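Local structure of polyhedrin (Uranotaenia sapphirina cypovirus, 4ZQX) at the interface of chains A and B. The protein forms the crystalline matrix of cypovirus polyhedra, the occlusion bodies that encase virus particles, and probably binds ATP. Numbering follows the deposited sequence. Chains: chain A/B, Polyhedrin.

Contact 1: the interface of chains A and B. Residues chain A 64, 67, 69, 210; chain B 71, 73.
B:Tyr73 reaches from the first turn of helix 72-83 into chain A, and its ring packs against A:Ile64 over one face and A:Trp210 at the adjoining CD1-CE1 edge. The tip methyl CD1 of A:Ile64 sits over that face of the tyrosine ring, 3.7 Å from its centroid and nearer the CG-CD1 rim than the middle. A:Trp210 meets the same ring edge to face: atom CD1 of B:Tyr73 points down onto the five-membered ring, 3.6 Å from A:Trp210 CG, with the two planes 86° apart. CB of the tryptophan lies at the tyrosine edge, in its plane. On the side away from the tryptophan, the carbonyl O of A:Gly67 comes 3.8 Å from CE2 of B:Tyr73. With CG anti to its backbone N (chi1 173°), the tyrosine side chain is carried away from its own amide, which A:Gln69 takes up separately. The side-chain OE1 of A:Gln69 accepts from N of B:Tyr73 at 3.1 Å, the donor standing above the carbonyl plane. An extended glutamine chain (chi2 176°) carries OE1 of A:Gln69 to that helix start, where it also rests 3.3 Å from CB of B:Ser71. Further out, water 1 joins the backbone N of A:Gln69 to the hydroxyl OG of B:Ser71, tying the residue just ahead of the helix to strand 68-69. Apolar packing on the tyrosine and polar ties to the helix start together anchor this end of helix 72-83 on the neighbouring polyhedrin subunit.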
loop_
_atom_site.group_PDB
_atom_site.type_symbol
_atom_site.label_atom_id
_atom_site.label_comp_id
_atom_site.label_asym_id
_atom_site.label_seq_id
_atom_site.Cartn_x
_atom_site.Cartn_y
_atom_site.Cartn_z
ATOM N N ILE A 64 9.350 19.647 4.829
ATOM C CA ILE A 64 8.670 20.920 5.053
ATOM C C ILE A 64 9.600 22.058 4.674
ATOM O O ILE A 64 10.756 22.104 5.117
ATOM C CB ILE A 64 8.230 21.048 6.523
ATOM C CG1 ILE A 64 7.493 19.778 6.961
ATOM C CG2 ILE A 64 7.353 22.285 6.736
ATOM C CD1 ILE A 64 6.333 19.349 6.048
ATOM N N GLY A 67 6.865 26.170 5.730
ATOM C CA GLY A 67 5.494 25.897 6.110
ATOM C C GLY A 67 4.668 25.068 5.151
ATOM O O GLY A 67 3.500 24.786 5.440
ATOM N N GLN A 69 4.470 21.522 2.489
ATOM C CA GLN A 69 5.034 20.198 2.265
ATOM C C GLN A 69 5.542 20.076 0.841
ATOM O O GLN A 69 4.829 20.398 -0.109
ATOM C CB GLN A 69 4.006 19.108 2.543
ATOM C CG GLN A 69 4.621 17.729 2.529
ATOM C CD GLN A 69 3.638 16.650 2.904
ATOM O OE1 GLN A 69 2.462 16.919 3.160
ATOM N NE2 GLN A 69 4.118 15.408 2.948
ATOM N N TRP A 210 4.417 14.933 12.129
ATOM C CA TRP A 210 5.552 15.846 12.081
ATOM C C TRP A 210 5.599 16.628 13.381
ATOM O O TRP A 210 4.569 17.099 13.846
ATOM C CB TRP A 210 5.366 16.858 10.955
ATOM C CG TRP A 210 5.457 16.309 9.570
ATOM C CD1 TRP A 210 6.518 16.418 8.725
ATOM C CD2 TRP A 210 4.444 15.594 8.858
ATOM N NE1 TRP A 210 6.235 15.807 7.528
ATOM C CE2 TRP A 210 4.965 15.292 7.584
ATOM C CE3 TRP A 210 3.152 15.174 9.174
ATOM C CZ2 TRP A 210 4.244 14.589 6.625
ATOM C CZ3 TRP A 210 2.428 14.467 8.210
ATOM C CH2 TRP A 210 2.980 14.189 6.948
ATOM N N SER B 71 -2.177 19.413 1.631
ATOM C CA SER B 71 -1.179 18.377 1.880
ATOM C C SER B 71 -1.508 17.530 3.120
ATOM O O SER B 71 -2.276 17.954 3.995
ATOM C CB SER B 71 0.180 19.035 2.072
ATOM O OG SER B 71 0.192 19.726 3.301
ATOM N N TYR B 73 0.483 16.982 5.487
ATOM C CA TYR B 73 1.043 17.743 6.604
ATOM C C TYR B 73 0.003 18.679 7.229
ATOM O O TYR B 73 -0.204 18.691 8.451
ATOM C CB TYR B 73 2.249 18.556 6.105
ATOM C CG TYR B 73 2.838 19.525 7.093
ATOM C CD1 TYR B 73 3.586 19.081 8.168
ATOM C CD2 TYR B 73 2.677 20.887 6.929
ATOM C CE1 TYR B 73 4.147 19.961 9.057
ATOM C CE2 TYR B 73 3.226 21.775 7.809
ATOM C CZ TYR B 73 3.959 21.305 8.875
ATOM O OH TYR B 73 4.513 22.188 9.767
HETATM O O HOH W 1 1.583 22.185 2.778
#

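Contact 2: the interface of chains A and B. Residues chain A 220, 224-225; chain B 83-84, 87.
The side-chain amide of A:Asn224 donates through ND2 to the backbone O of B:Ala83, 3.1 Å away, at the end of helix 72-83. The nitrogen stands well above the carbonyl plane, 49° out of it, while the acceptor lies much closer to the plane of the asparagine amide. CG of A:Asn224 is anti to its backbone N (chi1 -160°), which swings the amide off helix 214-225 towards chain B. The same ND2 lies over one face of the A:Tyr225 ring, towards its rim, so the ring backs the amide from within chain A. That tyrosine touches chain B with its tip, its phenol OH 3.4 Å from the methyl CB of B:Ala83. Next along chain B, the methyl CB of B:Ala84 touches both the asparagine amide and the backbone O of A:Tyr220, 3.5 Å from that oxygen. B:Ser87 packs through carbon: its CB sits over one face of the A:Tyr220 ring, 3.5 Å from CG and offset to that end of the ring. Its hydroxyl is turned back to its own chain, placed by chi1 of 69° between the backbone N and the carbonyl carbon. There OG of B:Ser87 donates to the backbone O of B:Ala84 at 2.8 Å, bracing the turn that follows the helix.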
loop_
_atom_site.group_PDB
_atom_site.type_symbol
_atom_site.label_atom_id
_atom_site.label_comp_id
_atom_site.label_asym_id
_atom_site.label_seq_id
_atom_site.Cartn_x
_atom_site.Cartn_y
_atom_site.Cartn_z
ATOM N N TYR A 220 2.877 14.735 23.020
ATOM C CA TYR A 220 1.650 14.558 22.236
ATOM C C TYR A 220 1.563 13.240 21.468
ATOM O O TYR A 220 0.523 12.948 20.875
ATOM C CB TYR A 220 1.453 15.769 21.304
ATOM C CG TYR A 220 1.414 17.050 22.094
ATOM C CD1 TYR A 220 0.623 17.156 23.231
ATOM C CD2 TYR A 220 2.234 18.121 21.768
ATOM C CE1 TYR A 220 0.610 18.316 23.997
ATOM C CE2 TYR A 220 2.235 19.288 22.537
ATOM C CZ TYR A 220 1.416 19.363 23.649
ATOM O OH TYR A 220 1.410 20.482 24.424
ATOM N N ASN A 224 0.935 10.254 25.299
ATOM C CA ASN A 224 -0.498 10.273 25.035
ATOM C C ASN A 224 -1.004 8.836 24.907
ATOM O O ASN A 224 -2.111 8.507 25.341
ATOM C CB ASN A 224 -0.793 11.045 23.739
ATOM C CG ASN A 224 -2.238 11.512 23.641
ATOM O OD1 ASN A 224 -2.742 12.183 24.539
ATOM N ND2 ASN A 224 -2.907 11.167 22.542
ATOM N N TYR A 225 -0.186 7.988 24.285
ATOM C CA TYR A 225 -0.621 6.631 23.907
ATOM C C TYR A 225 0.084 5.482 24.631
ATOM O O TYR A 225 -0.342 4.333 24.532
ATOM C CB TYR A 225 -0.466 6.441 22.401
ATOM C CG TYR A 225 -1.410 7.274 21.560
ATOM C CD1 TYR A 225 -2.768 7.339 21.847
ATOM C CD2 TYR A 225 -0.939 8.000 20.470
ATOM C CE1 TYR A 225 -3.623 8.090 21.071
ATOM C CE2 TYR A 225 -1.802 8.757 19.679
ATOM C CZ TYR A 225 -3.139 8.798 19.989
ATOM O OH TYR A 225 -3.996 9.541 19.205
ATOM N N ALA B 83 -6.732 14.215 18.657
ATOM C CA ALA B 83 -6.054 13.033 19.173
ATOM C C ALA B 83 -5.353 13.326 20.490
ATOM O O ALA B 83 -5.414 12.518 21.419
ATOM C CB ALA B 83 -5.045 12.564 18.160
ATOM N N ALA B 84 -4.697 14.485 20.568
ATOM C CA ALA B 84 -3.975 14.906 21.770
ATOM C C ALA B 84 -4.302 16.360 22.091
ATOM O O ALA B 84 -4.142 17.239 21.239
ATOM C CB ALA B 84 -2.448 14.742 21.580
ATOM N N SER B 87 -2.277 20.083 21.012
ATOM C CA SER B 87 -1.130 19.634 20.237
ATOM C C SER B 87 -0.996 20.383 18.900
ATOM O O SER B 87 -0.055 20.154 18.153
ATOM C CB SER B 87 -1.225 18.126 20.009
ATOM O OG SER B 87 -2.294 17.786 19.140
#

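Contact 3: the interface of chains A and B. Residues chain A 24-26, 48-49, 200, 203-204; chain B 137-139.
B:Ile138 and A:Asp24 meet through both backbone and side chain, and B:Arg139 completes the grip. The amide N of B:Ile138 donates to the backbone O of A:Asp24 at 2.9 Å. Beside this bond A:Ala25 and B:Arg137 form an antiparallel bridge, a short piece of sheet pairing between the loops of the two subunits. The side chain of B:Ile138 is a plug in the surface of chain A. Branch CG1 of B:Ile138, set between the backbone N and the carbonyl carbon (chi1 68°), crosses the carboxylate of A:Asp24 at about a right angle and packs on CG of A:Pro48 at 3.8 Å. CD1 at the tip carries on towards A:Gly200 and A:Thr203, while CG2 of B:Ile138 turns to CG2 of A:Val204, 3.7 Å away, and to the side-chain O of A:Asn26. Over the isoleucine, B:Arg139 takes the carboxylate side-on in a salt bridge, one nitrogen to each oxygen. NH2 of B:Arg139 gives a nearly straight bond of 2.8 Å to the syn lone pair of OD1 of A:Asp24, in the guanidinium plane. NE of B:Arg139 reaches OD2 of A:Asp24 at 3.0 Å, also on the syn side but tilted out of both planes, which are turned 36° apart. CA of A:Gly200 rests on one guanidinium face. On the B side, the bent chain of B:Arg137 folds back so that its NE donates to the backbone O of B:Ile138 at 2.8 Å.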
loop_
_atom_site.group_PDB
_atom_site.type_symbol
_atom_site.label_atom_id
_atom_site.label_comp_id
_atom_site.label_asym_id
_atom_site.label_seq_id
_atom_site.Cartn_x
_atom_site.Cartn_y
_atom_site.Cartn_z
ATOM N N ASP A 24 -5.575 -11.490 17.577
ATOM C CA ASP A 24 -6.071 -10.266 16.933
ATOM C C ASP A 24 -5.686 -8.963 17.657
ATOM O O ASP A 24 -6.124 -7.881 17.257
ATOM C CB ASP A 24 -7.591 -10.314 16.666
ATOM C CG ASP A 24 -7.941 -10.761 15.241
ATOM O OD1 ASP A 24 -7.034 -11.040 14.411
ATOM O OD2 ASP A 24 -9.156 -10.827 14.968
ATOM N N ALA A 25 -4.839 -9.054 18.684
ATOM C CA ALA A 25 -4.294 -7.852 19.323
ATOM C C ALA A 25 -3.070 -7.408 18.552
ATOM O O ALA A 25 -2.238 -8.232 18.165
ATOM C CB ALA A 25 -3.942 -8.120 20.767
ATOM N N ASN A 26 -2.958 -6.106 18.298
ATOM C CA ASN A 26 -1.849 -5.613 17.501
ATOM C C ASN A 26 -0.501 -5.589 18.213
ATOM O O ASN A 26 -0.406 -5.217 19.375
ATOM C CB ASN A 26 -2.147 -4.193 17.018
ATOM C CG ASN A 26 -3.100 -4.156 15.862
ATOM O OD1 ASN A 26 -3.110 -5.046 15.017
ATOM N ND2 ASN A 26 -3.913 -3.115 15.810
ATOM N N PRO A 48 -1.610 -7.696 13.992
ATOM C CA PRO A 48 -1.458 -8.756 14.994
ATOM C C PRO A 48 -0.502 -9.861 14.579
ATOM O O PRO A 48 -0.049 -10.583 15.453
ATOM C CB PRO A 48 -2.888 -9.333 15.118
ATOM C CG PRO A 48 -3.786 -8.269 14.552
ATOM C CD PRO A 48 -2.970 -7.683 13.426
ATOM N N PHE A 49 -0.232 -10.023 13.286
ATOM C CA PHE A 49 0.471 -11.214 12.793
ATOM C C PHE A 49 1.849 -10.915 12.195
ATOM O O PHE A 49 2.838 -11.569 12.528
ATOM C CB PHE A 49 -0.430 -11.917 11.776
ATOM C CG PHE A 49 -1.802 -12.199 12.310
ATOM C CD1 PHE A 49 -1.972 -13.122 13.322
ATOM C CD2 PHE A 49 -2.915 -11.515 11.835
ATOM C CE1 PHE A 49 -3.228 -13.384 13.841
ATOM C CE2 PHE A 49 -4.174 -11.779 12.345
ATOM C CZ PHE A 49 -4.326 -12.710 13.350
ATOM N N GLY A 200 -6.429 -10.809 8.013
ATOM C CA GLY A 200 -6.047 -9.769 8.958
ATOM C C GLY A 200 -4.763 -9.016 8.633
ATOM O O GLY A 200 -4.481 -7.976 9.221
ATOM N N THR A 203 -4.279 -4.563 7.462
ATOM C CA THR A 203 -5.618 -3.995 7.593
ATOM C C THR A 203 -5.702 -2.780 8.533
ATOM O O THR A 203 -6.797 -2.263 8.767
ATOM C CB THR A 203 -6.619 -5.069 8.076
ATOM O OG1 THR A 203 -6.169 -5.611 9.314
ATOM C CG2 THR A 203 -6.720 -6.209 7.077
ATOM N N VAL A 204 -4.567 -2.314 9.057
ATOM C CA VAL A 204 -4.580 -1.203 9.998
ATOM C C VAL A 204 -4.025 0.060 9.331
ATOM O O VAL A 204 -2.948 0.026 8.727
ATOM C CB VAL A 204 -3.766 -1.530 11.263
ATOM C CG1 VAL A 204 -3.922 -0.419 12.296
ATOM C CG2 VAL A 204 -4.194 -2.901 11.839
ATOM N N ARG B 137 -6.473 -3.464 18.759
ATOM C CA ARG B 137 -6.751 -4.781 18.187
ATOM C C ARG B 137 -7.534 -4.600 16.894
ATOM O O ARG B 137 -7.914 -3.482 16.563
ATOM C CB ARG B 137 -7.509 -5.674 19.188
ATOM C CG ARG B 137 -8.738 -5.045 19.837
ATOM C CD ARG B 137 -10.017 -5.199 19.015
ATOM N NE ARG B 137 -10.304 -6.600 18.699
ATOM C CZ ARG B 137 -10.870 -7.473 19.527
ATOM N NH1 ARG B 137 -11.254 -7.113 20.749
ATOM N NH2 ARG B 137 -11.054 -8.724 19.125
ATOM N N ILE B 138 -7.756 -5.686 16.160
ATOM C CA ILE B 138 -8.550 -5.620 14.938
ATOM C C ILE B 138 -9.790 -6.502 15.119
ATOM O O ILE B 138 -9.871 -7.313 16.054
ATOM C CB ILE B 138 -7.760 -6.040 13.675
ATOM C CG1 ILE B 138 -7.427 -7.535 13.684
ATOM C CG2 ILE B 138 -6.486 -5.205 13.556
ATOM C CD1 ILE B 138 -6.890 -8.048 12.342
ATOM N N ARG B 139 -10.748 -6.316 14.222
ATOM C CA ARG B 139 -11.951 -7.140 14.157
ATOM C C ARG B 139 -12.685 -7.264 15.485
ATOM O O ARG B 139 -12.933 -8.362 15.958
ATOM C CB ARG B 139 -11.600 -8.522 13.586
ATOM C CG ARG B 139 -11.167 -8.430 12.146
ATOM C CD ARG B 139 -10.850 -9.760 11.495
ATOM N NE ARG B 139 -9.667 -10.424 12.036
ATOM C CZ ARG B 139 -8.974 -11.352 11.378
ATOM N NH1 ARG B 139 -9.355 -11.725 10.159
ATOM N NH2 ARG B 139 -7.901 -11.907 11.935
#

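Contact 1 and contact 2 lie about 19 Å apart, measured between the centres of their C-alpha atoms, and are joined by helix 72-83 of chain B: one holds its start, the other its end. Contact 3 is about 22 Å from contact 2 and 30 Å from contact 1, and uses a separate loop of chain B. Helix and loop thus bind chain A at well-separated points, which should limit rocking of one subunit against the other. The interface is not an exact two-fold, so each subunit may offer different surfaces to different neighbours, in keeping with the deposited three-copy assembly.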